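Local coordinates for protein VP1 (Merkel cell polyomavirus, PDB 4FMH) that forms the pentameric units of the Merkel cell polyomavirus capsid and binds sialylated oligosaccharides through a sialic acid site required for infection, at the interface of chains A and B. Coordinates in Å, arbitrary orientation; residue numbers count along the deposited sequence, not the author numbering. Chains: chain A/B, VP1.

Contact 1: the interface of chains A and B. Residues chain A 29, 46-47, 275; chain B 147, 176, 179-180.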
loop_
_atom_site.group_PDB
_atom_site.type_symbol
_atom_site.label_atom_id
_atom_site.label_comp_id
_atom_site.label_asym_id
_atom_site.label_seq_id
_atom_site.Cartn_x
_atom_site.Cartn_y
_atom_site.Cartn_z
ATOM N N ASN A 29 -8.881 27.834 5.249
ATOM C CA ASN A 29 -7.461 27.897 5.566
ATOM C C ASN A 29 -7.150 27.195 6.890
ATOM O O ASN A 29 -7.999 27.160 7.788
ATOM C CB ASN A 29 -6.964 29.337 5.570
ATOM C CG ASN A 29 -6.584 29.820 4.182
ATOM O OD1 ASN A 29 -5.866 29.139 3.447
ATOM N ND2 ASN A 29 -7.053 31.004 3.822
ATOM N N TYR A 46 2.134 31.759 10.036
ATOM C CA TYR A 46 0.787 31.374 9.620
ATOM C C TYR A 46 0.823 30.060 8.830
ATOM O O TYR A 46 1.646 29.904 7.928
ATOM C CB TYR A 46 0.192 32.508 8.794
ATOM C CG TYR A 46 -1.091 32.211 8.059
ATOM C CD1 TYR A 46 -2.275 31.944 8.748
ATOM C CD2 TYR A 46 -1.127 32.253 6.667
ATOM C CE1 TYR A 46 -3.462 31.700 8.060
ATOM C CE2 TYR A 46 -2.301 32.016 5.971
ATOM C CZ TYR A 46 -3.463 31.743 6.670
ATOM O OH TYR A 46 -4.619 31.514 5.967
ATOM N N THR A 47 -0.071 29.135 9.205
ATOM C CA THR A 47 -0.160 27.728 8.712
ATOM C C THR A 47 0.847 26.768 9.364
ATOM O O THR A 47 1.026 25.632 8.907
ATOM C CB THR A 47 -0.188 27.566 7.154
ATOM O OG1 THR A 47 1.136 27.695 6.615
ATOM C CG2 THR A 47 -1.126 28.597 6.502
ATOM N N PRO A 275 -4.597 24.299 3.190
ATOM C CA PRO A 275 -6.022 24.612 3.091
ATOM C C PRO A 275 -6.771 23.521 2.351
ATOM O O PRO A 275 -6.154 22.688 1.682
ATOM C CB PRO A 275 -6.050 25.907 2.255
ATOM C CG PRO A 275 -4.609 26.325 2.100
ATOM C CD PRO A 275 -3.818 25.071 2.209
ATOM N N LEU B 147 0.530 28.916 -3.889
ATOM C CA LEU B 147 0.713 28.697 -2.446
ATOM C C LEU B 147 2.140 28.260 -2.228
ATOM O O LEU B 147 2.616 27.332 -2.887
ATOM C CB LEU B 147 -0.265 27.635 -1.902
ATOM C CG LEU B 147 -0.360 27.403 -0.390
ATOM C CD1 LEU B 147 -1.758 26.882 -0.031
ATOM C CD2 LEU B 147 0.732 26.447 0.139
ATOM N N PRO B 176 2.113 37.071 4.308
ATOM C CA PRO B 176 1.917 35.759 4.941
ATOM C C PRO B 176 0.714 34.950 4.435
ATOM O O PRO B 176 0.743 33.720 4.490
ATOM C CB PRO B 176 1.744 36.111 6.418
ATOM C CG PRO B 176 2.589 37.347 6.590
ATOM C CD PRO B 176 2.358 38.126 5.313
ATOM N N GLN B 179 1.039 31.788 2.263
ATOM C CA GLN B 179 1.328 30.479 2.830
ATOM C C GLN B 179 0.031 29.660 2.946
ATOM O O GLN B 179 0.069 28.443 3.127
ATOM C CB GLN B 179 2.057 30.620 4.175
ATOM C CG GLN B 179 3.562 30.815 4.014
ATOM C CD GLN B 179 4.262 31.367 5.257
ATOM O OE1 GLN B 179 5.331 31.968 5.154
ATOM N NE2 GLN B 179 3.672 31.153 6.426
ATOM N N GLY B 180 -1.105 30.347 2.837
ATOM C CA GLY B 180 -2.423 29.713 2.744
ATOM C C GLY B 180 -3.030 29.978 1.376
ATOM O O GLY B 180 -2.327 30.385 0.446
#

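Contact 2: the interface of chains A and B. Residues chain A 110-111; chain B 52-53, 60, 62, 66-67, 198.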
loop_
_atom_site.group_PDB
_atom_site.type_symbol
_atom_site.label_atom_id
_atom_site.label_comp_id
_atom_site.label_asym_id
_atom_site.label_seq_id
_atom_site.Cartn_x
_atom_site.Cartn_y
_atom_site.Cartn_z
ATOM N N VAL A 110 12.585 21.811 -0.750
ATOM C CA VAL A 110 13.594 21.269 0.176
ATOM C C VAL A 110 14.763 22.259 0.347
ATOM O O VAL A 110 15.916 21.866 0.565
ATOM C CB VAL A 110 14.106 19.869 -0.264
ATOM C CG1 VAL A 110 12.969 18.836 -0.223
ATOM C CG2 VAL A 110 14.731 19.918 -1.655
ATOM N N HIS A 111 14.448 23.549 0.253
ATOM C CA HIS A 111 15.452 24.602 0.376
ATOM C C HIS A 111 14.938 25.799 1.177
ATOM O O HIS A 111 15.342 26.930 0.924
ATOM C CB HIS A 111 15.938 25.044 -1.009
ATOM C CG HIS A 111 14.832 25.470 -1.925
ATOM N ND1 HIS A 111 14.319 26.749 -1.929
ATOM C CD2 HIS A 111 14.131 24.780 -2.855
ATOM C CE1 HIS A 111 13.352 26.831 -2.824
ATOM N NE2 HIS A 111 13.217 25.648 -3.400
ATOM N N LEU B 52 20.424 21.385 -4.418
ATOM C CA LEU B 52 19.431 21.965 -3.526
ATOM C C LEU B 52 19.977 22.020 -2.105
ATOM O O LEU B 52 20.384 21.000 -1.543
ATOM C CB LEU B 52 18.127 21.158 -3.585
ATOM C CG LEU B 52 17.390 21.219 -4.929
ATOM C CD1 LEU B 52 16.554 19.965 -5.145
ATOM C CD2 LEU B 52 16.533 22.476 -5.048
ATOM N N GLN B 53 19.991 23.221 -1.535
ATOM C CA GLN B 53 20.552 23.451 -0.207
ATOM C C GLN B 53 19.793 24.549 0.523
ATOM O O GLN B 53 19.455 25.567 -0.084
ATOM C CB GLN B 53 22.016 23.903 -0.302
ATOM C CG GLN B 53 22.991 22.932 -0.942
ATOM C CD GLN B 53 24.430 23.375 -0.768
ATOM O OE1 GLN B 53 25.036 23.156 0.284
ATOM N NE2 GLN B 53 24.985 24.004 -1.801
ATOM N N ASP B 60 15.659 33.159 1.564
ATOM C CA ASP B 60 15.952 32.247 0.467
ATOM C C ASP B 60 15.898 33.034 -0.848
ATOM O O ASP B 60 14.967 33.805 -1.085
ATOM C CB ASP B 60 14.927 31.106 0.447
ATOM C CG ASP B 60 15.291 29.995 -0.528
ATOM O OD1 ASP B 60 16.484 29.850 -0.889
ATOM O OD2 ASP B 60 14.370 29.252 -0.932
ATOM N N PRO B 62 16.322 31.502 -4.314
ATOM C CA PRO B 62 16.596 30.331 -5.158
ATOM C C PRO B 62 16.870 30.715 -6.610
ATOM O O PRO B 62 16.273 31.669 -7.115
ATOM C CB PRO B 62 15.302 29.512 -5.053
ATOM C CG PRO B 62 14.247 30.496 -4.706
ATOM C CD PRO B 62 14.914 31.553 -3.877
ATOM N N ASN B 66 17.057 25.624 -9.782
ATOM C CA ASN B 66 16.572 24.866 -8.630
ATOM C C ASN B 66 15.055 24.877 -8.475
ATOM O O ASN B 66 14.522 24.515 -7.414
ATOM C CB ASN B 66 17.259 25.346 -7.350
ATOM C CG ASN B 66 18.646 24.751 -7.179
ATOM O OD1 ASN B 66 19.072 23.896 -7.963
ATOM N ND2 ASN B 66 19.359 25.202 -6.158
ATOM N N LEU B 67 14.368 25.262 -9.551
ATOM C CA LEU B 67 12.921 25.408 -9.538
ATOM C C LEU B 67 12.244 24.575 -10.645
ATOM O O LEU B 67 11.902 25.119 -11.715
ATOM C CB LEU B 67 12.546 26.900 -9.640
ATOM C CG LEU B 67 13.074 27.817 -8.516
ATOM C CD1 LEU B 67 12.915 29.301 -8.853
ATOM C CD2 LEU B 67 12.423 27.493 -7.156
ATOM N N GLU B 198 6.751 24.254 -6.956
ATOM C CA GLU B 198 6.700 24.604 -5.531
ATOM C C GLU B 198 5.882 25.875 -5.258
ATOM O O GLU B 198 5.635 26.233 -4.103
ATOM C CB GLU B 198 8.111 24.723 -4.931
ATOM C CG GLU B 198 8.832 26.052 -5.235
ATOM C CD GLU B 198 10.126 26.198 -4.435
ATOM O OE1 GLU B 198 10.916 25.233 -4.407
ATOM O OE2 GLU B 198 10.353 27.275 -3.838
#

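Contact 3: the interface of chains A and B. Residues chain A 117, 121-122; chain B 52-54, 267-268.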
loop_
_atom_site.group_PDB
_atom_site.type_symbol
_atom_site.label_atom_id
_atom_site.label_comp_id
_atom_site.label_asym_id
_atom_site.label_seq_id
_atom_site.Cartn_x
_atom_site.Cartn_y
_atom_site.Cartn_z
ATOM N N ARG A 117 19.260 19.823 7.267
ATOM C CA ARG A 117 19.682 19.026 6.115
ATOM C C ARG A 117 19.601 17.532 6.401
ATOM O O ARG A 117 19.730 17.106 7.556
ATOM C CB ARG A 117 21.112 19.379 5.711
ATOM C CG ARG A 117 21.354 20.814 5.263
ATOM C CD ARG A 117 22.838 20.984 5.034
ATOM N NE ARG A 117 23.254 22.348 4.707
ATOM C CZ ARG A 117 23.605 22.757 3.491
ATOM N NH1 ARG A 117 23.569 21.916 2.462
ATOM N NH2 ARG A 117 23.995 24.013 3.303
ATOM N N TYR A 121 25.978 19.019 3.429
ATOM C CA TYR A 121 25.899 19.518 2.037
ATOM C C TYR A 121 24.619 19.127 1.288
ATOM O O TYR A 121 24.431 19.508 0.131
ATOM C CB TYR A 121 27.151 19.148 1.224
ATOM C CG TYR A 121 28.428 19.655 1.855
ATOM C CD1 TYR A 121 29.289 18.786 2.523
ATOM C CD2 TYR A 121 28.757 21.015 1.816
ATOM C CE1 TYR A 121 30.464 19.257 3.123
ATOM C CE2 TYR A 121 29.924 21.496 2.414
ATOM C CZ TYR A 121 30.764 20.612 3.063
ATOM O OH TYR A 121 31.911 21.081 3.645
ATOM N N GLY A 122 23.743 18.376 1.946
ATOM C CA GLY A 122 22.527 17.886 1.299
ATOM C C GLY A 122 21.369 18.863 1.308
ATOM O O GLY A 122 21.483 19.980 1.812
ATOM N N LEU B 52 20.424 21.385 -4.418
ATOM C CA LEU B 52 19.431 21.965 -3.526
ATOM C C LEU B 52 19.977 22.020 -2.105
ATOM O O LEU B 52 20.384 21.000 -1.543
ATOM C CB LEU B 52 18.127 21.158 -3.585
ATOM C CG LEU B 52 17.390 21.219 -4.929
ATOM C CD1 LEU B 52 16.554 19.965 -5.145
ATOM C CD2 LEU B 52 16.533 22.476 -5.048
ATOM N N GLN B 53 19.991 23.221 -1.535
ATOM C CA GLN B 53 20.552 23.451 -0.207
ATOM C C GLN B 53 19.793 24.549 0.523
ATOM O O GLN B 53 19.455 25.567 -0.084
ATOM C CB GLN B 53 22.016 23.903 -0.302
ATOM C CG GLN B 53 22.991 22.932 -0.942
ATOM C CD GLN B 53 24.430 23.375 -0.768
ATOM O OE1 GLN B 53 25.036 23.156 0.284
ATOM N NE2 GLN B 53 24.985 24.004 -1.801
ATOM N N PRO B 54 19.571 24.374 1.835
ATOM C CA PRO B 54 19.141 25.500 2.662
ATOM C C PRO B 54 20.256 26.540 2.726
ATOM O O PRO B 54 21.408 26.184 2.961
ATOM C CB PRO B 54 18.954 24.876 4.050
ATOM C CG PRO B 54 19.011 23.408 3.850
ATOM C CD PRO B 54 19.815 23.162 2.637
ATOM N N GLY B 267 27.699 14.898 -0.856
ATOM C CA GLY B 267 26.524 15.128 -0.024
ATOM C C GLY B 267 25.481 15.974 -0.738
ATOM O O GLY B 267 24.319 16.000 -0.339
ATOM N N LYS B 268 25.900 16.660 -1.798
ATOM C CA LYS B 268 24.995 17.479 -2.597
ATOM C C LYS B 268 23.898 16.609 -3.201
ATOM O O LYS B 268 24.120 15.432 -3.512
ATOM C CB LYS B 268 25.748 18.221 -3.711
ATOM C CG LYS B 268 26.893 19.119 -3.238
ATOM C CD LYS B 268 26.411 20.426 -2.643
ATOM C CE LYS B 268 27.584 21.257 -2.104
ATOM N NZ LYS B 268 28.410 21.876 -3.179
HETATM O O HOH W 1 22.657 19.717 -2.025
#

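Contact 4: the interface of chains A and B. Residues chain A 107, 126-128, 223-224; chain B 218-219.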
loop_
_atom_site.group_PDB
_atom_site.type_symbol
_atom_site.label_atom_id
_atom_site.label_comp_id
_atom_site.label_asym_id
_atom_site.label_seq_id
_atom_site.Cartn_x
_atom_site.Cartn_y
_atom_site.Cartn_z
ATOM N N LEU A 107 5.058 21.446 -1.166
ATOM C CA LEU A 107 5.838 20.565 -0.296
ATOM C C LEU A 107 7.040 19.910 -0.971
ATOM O O LEU A 107 7.788 19.186 -0.316
ATOM C CB LEU A 107 4.937 19.502 0.351
ATOM C CG LEU A 107 3.705 20.021 1.116
ATOM C CD1 LEU A 107 2.916 18.853 1.702
ATOM C CD2 LEU A 107 4.099 21.010 2.220
ATOM N N PRO A 126 12.435 17.166 3.772
ATOM C CA PRO A 126 11.145 17.675 3.320
ATOM C C PRO A 126 10.066 17.559 4.396
ATOM O O PRO A 126 10.196 16.760 5.324
ATOM C CB PRO A 126 10.800 16.788 2.115
ATOM C CG PRO A 126 11.670 15.602 2.217
ATOM C CD PRO A 126 12.885 15.989 3.006
ATOM N N VAL A 127 9.017 18.366 4.265
ATOM C CA VAL A 127 7.882 18.286 5.172
ATOM C C VAL A 127 7.366 16.840 5.174
ATOM O O VAL A 127 6.960 16.313 4.140
ATOM C CB VAL A 127 6.782 19.331 4.832
ATOM C CG1 VAL A 127 5.518 19.082 5.657
ATOM C CG2 VAL A 127 7.296 20.749 5.094
ATOM N N SER A 128 7.385 16.222 6.351
ATOM C CA SER A 128 7.045 14.816 6.509
ATOM C C SER A 128 6.764 14.504 7.974
ATOM O O SER A 128 6.973 15.350 8.845
ATOM C CB SER A 128 8.188 13.929 5.987
ATOM O OG SER A 128 9.427 14.288 6.581
ATOM N N PRO A 223 6.835 9.461 5.050
ATOM C CA PRO A 223 6.474 10.226 3.850
ATOM C C PRO A 223 5.049 10.785 3.894
ATOM O O PRO A 223 4.097 10.092 4.285
ATOM C CB PRO A 223 6.610 9.199 2.726
ATOM C CG PRO A 223 7.644 8.236 3.241
ATOM C CD PRO A 223 7.412 8.143 4.716
ATOM N N THR A 224 4.920 12.052 3.521
ATOM C CA THR A 224 3.616 12.637 3.284
ATOM C C THR A 224 3.222 12.224 1.869
ATOM O O THR A 224 3.939 12.512 0.904
ATOM C CB THR A 224 3.655 14.156 3.466
ATOM O OG1 THR A 224 3.847 14.444 4.857
ATOM C CG2 THR A 224 2.375 14.810 2.985
ATOM N N THR B 218 6.755 12.716 -0.095
ATOM C CA THR B 218 7.908 13.383 0.535
ATOM C C THR B 218 8.822 12.354 1.216
ATOM O O THR B 218 8.667 11.160 0.997
ATOM C CB THR B 218 7.488 14.551 1.474
ATOM O OG1 THR B 218 6.852 14.041 2.652
ATOM C CG2 THR B 218 6.537 15.493 0.746
ATOM N N GLY B 219 9.786 12.814 2.010
ATOM C CA GLY B 219 10.840 11.940 2.537
ATOM C C GLY B 219 12.083 12.040 1.668
ATOM O O GLY B 219 11.986 12.324 0.479
#

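Contact 1: the interface of chains A and B
The phenol ring of A:Tyr46 meets chain B through CD2 and CE2, the carbonyl oxygen of B:Pro176 lying 3.2 Å from CD2 and the backbone N of B:Gly180 near CE2. One face of the same ring is capped from within chain A by the methyl CG2 of A:Thr47, centred 3.6 Å above the plane. A second flat group, the terminal amide of B:Gln179, turns its NE2 to the backbone carbonyl oxygen of A:Tyr46 at 2.8 Å. That oxygen lies almost exactly in the amide plane, and the N-H meets one of its lone pairs in the carbonyl plane, although the bond is bent, with 135° at the hydrogen. An extended chain beyond CG (chi2 163°) carries the amide along to this carbonyl. The carbonyl oxygen of A:Tyr46 is gripped twice, since the hydroxyl OG1 of A:Thr47 also donates to it, at 2.6 Å. With OG1 set between its own backbone N and carbonyl carbon (chi1 79°), A:Thr47 can make this bond while its methyl group covers the tyrosine ring. A:Pro275 and B:Leu147 point at each other tip to tip, CD of the proline 3.5 Å from CD1 of the leucine, a small apolar complement. In the VP1 jelly roll, chain A contributes loops, A:Tyr46 directly following the 3-10 helix 43-45 and A:Pro275 joining strands 269-273 and 276-287, while chain B offers both ends of its 3-10 helix 176-179, B:Gly180 just after it, and B:Leu147 directly after strand 142-146.

Contact 2: the interface of chains A and B
B:Leu52 supplies the apolar centre, dividing its branches between two neighbours in chain A: CD1 rests 3.9 Å from CG2 of A:Val110, and CD2 touches CD2 of the A:His111 imidazole. Beyond the leucine, CB of B:Pro62 lies 4.0 Å from the ring carbon CE1 of A:His111, adding a further apolar contact. The histidine is thus inserted among residues from several loops of chain B, and it has 99 Å² of its surface hidden there. With CG between the backbone N and the carbonyl carbon, chi1 55° sends the ring into chain B, and chi2 85° turns a nitrogen toward each of two carboxylates. On one side, ND1 of A:His111 donates to OD2 of B:Asp60 at 2.7 Å; this oxygen lies in the ring plane, while the ring and carboxylate planes are 54° apart. On the other, NE2 of A:His111 donates to OE1 of B:Glu198 at 2.5 Å, through the syn lone pair of that oxygen. Here the two planes are nearly parallel, but the glutamate oxygen is displaced from the imidazole plane, and the bond is bent. Bonds at both nitrogens fix the rotation of the ring, and two flanking carboxylates would probably favour a doubly protonated, positively charged imidazole. This compact example shows how one inserted residue can fasten capsid subunits. At the rim, the backbone carbonyl oxygen of A:His111 comes within 3.1 Å of OD2 of B:Asp60, an acceptor-acceptor approach without evident attraction.

Contact 3: the interface of chains A and B
A:Arg117 and B:Gln53 meet obliquely, their guanidinium and amide planes 62° apart, with the amide at the edge of the guanidinium. NH1 of A:Arg117 donates to the side-chain oxygen OE1 of B:Gln53 at 2.9 Å, lying in the carbonyl plane on a lone pair with an angle of 153° at the hydrogen; NH2 gives the same oxygen a weaker, longer bond. The next residue of chain B uses a different surface of the arginine: CD of B:Pro54 lies over the centre of one guanidinium face, and CG of the proline reaches to 3.8 Å from CG of A:Arg117. An arginine chain extended from CG to NE runs past the pyrrolidine ring, combining aliphatic contact at its base with polar recognition at its end. NH1 also makes a weak bond to the carbonyl oxygen of A:Gly122, tying the arginine to its own loop. On the other flank, A:Tyr121 and B:Lys268 cross, the bent lysine chain bringing CE to 4.0 Å from CB of the tyrosine. A water bridges the subunits nearby, 2.8 Å from the carbonyl oxygen of A:Tyr121 and 2.7 Å from that of B:Leu52. All the participating residues lie in loops: the chain A segment falls between the 3-10 helix 104-108 and strand 131-138, whereas B:Gly267 and B:Lys268 link strands 250-263 and 269-273, and B:Lys268 also belongs to the pocket for the sialylated glycan.

Contact 4: the interface of chains A and B
The loop that follows strand 210-217 of chain B inserts B:Thr218 and B:Gly219 between two loop segments of chain A, one comprising A:Pro126, A:Val127 and A:Ser128 ahead of strand 131-138, the other A:Pro223 and A:Thr224 just before strand 225-229. B:Thr218 carries most of the recognition, with 67 Å² of its surface hidden by chain A, and its hydroxyl joins the two segments. OG1 of B:Thr218 donates to the carbonyl oxygen of A:Val127 at 2.7 Å, approaching at a tilt of 20° from the carbonyl plane, and accepts from the backbone N of A:Thr224 at 2.9 Å. A chi1 of 70° places the hydroxyl between the threonine's backbone N and carbonyl carbon, within reach of both partners. The side chains of B:Thr218 and A:Thr224 lie alongside each other and point the same way. N of B:Thr218 donates in turn to the carbonyl oxygen of A:Thr224 at 3.0 Å, so the hydroxyl stands in for a backbone acceptor and completes a two-way pairing of the residues. Thus a small polar side chain can hold a subunit boundary with both donor and acceptor engaged. Around it, A:Pro126 lays its ring against this loop, CG being 3.8 Å from CA of B:Gly219, and CB of A:Pro223 approaches the B:Thr218 carbonyl oxygen. Within chain A, the hydroxyl OG of A:Ser128 donates to the carbonyl oxygen of A:Pro126 at 2.9 Å, which probably braces the loop that B:Thr218 contacts.

Five VP1 copies form the pentamer, and the four contacts lie along one boundary between its subunits. Contact 2 and contact 3 are closest, about 10 Å between the centres of their C-alpha atoms, and share B:Leu52 and B:Gln53, so one loop of chain B serves both. Contact 1 and contact 3 mark the extremes, about 26 Å apart, while contact 4 lies about 15 to 17 Å from each of the others. Distributing polar grips and apolar patches along this length probably sets how adjoining subunits are oriented, and contact 3 brings the boundary up to the receptor-binding loops.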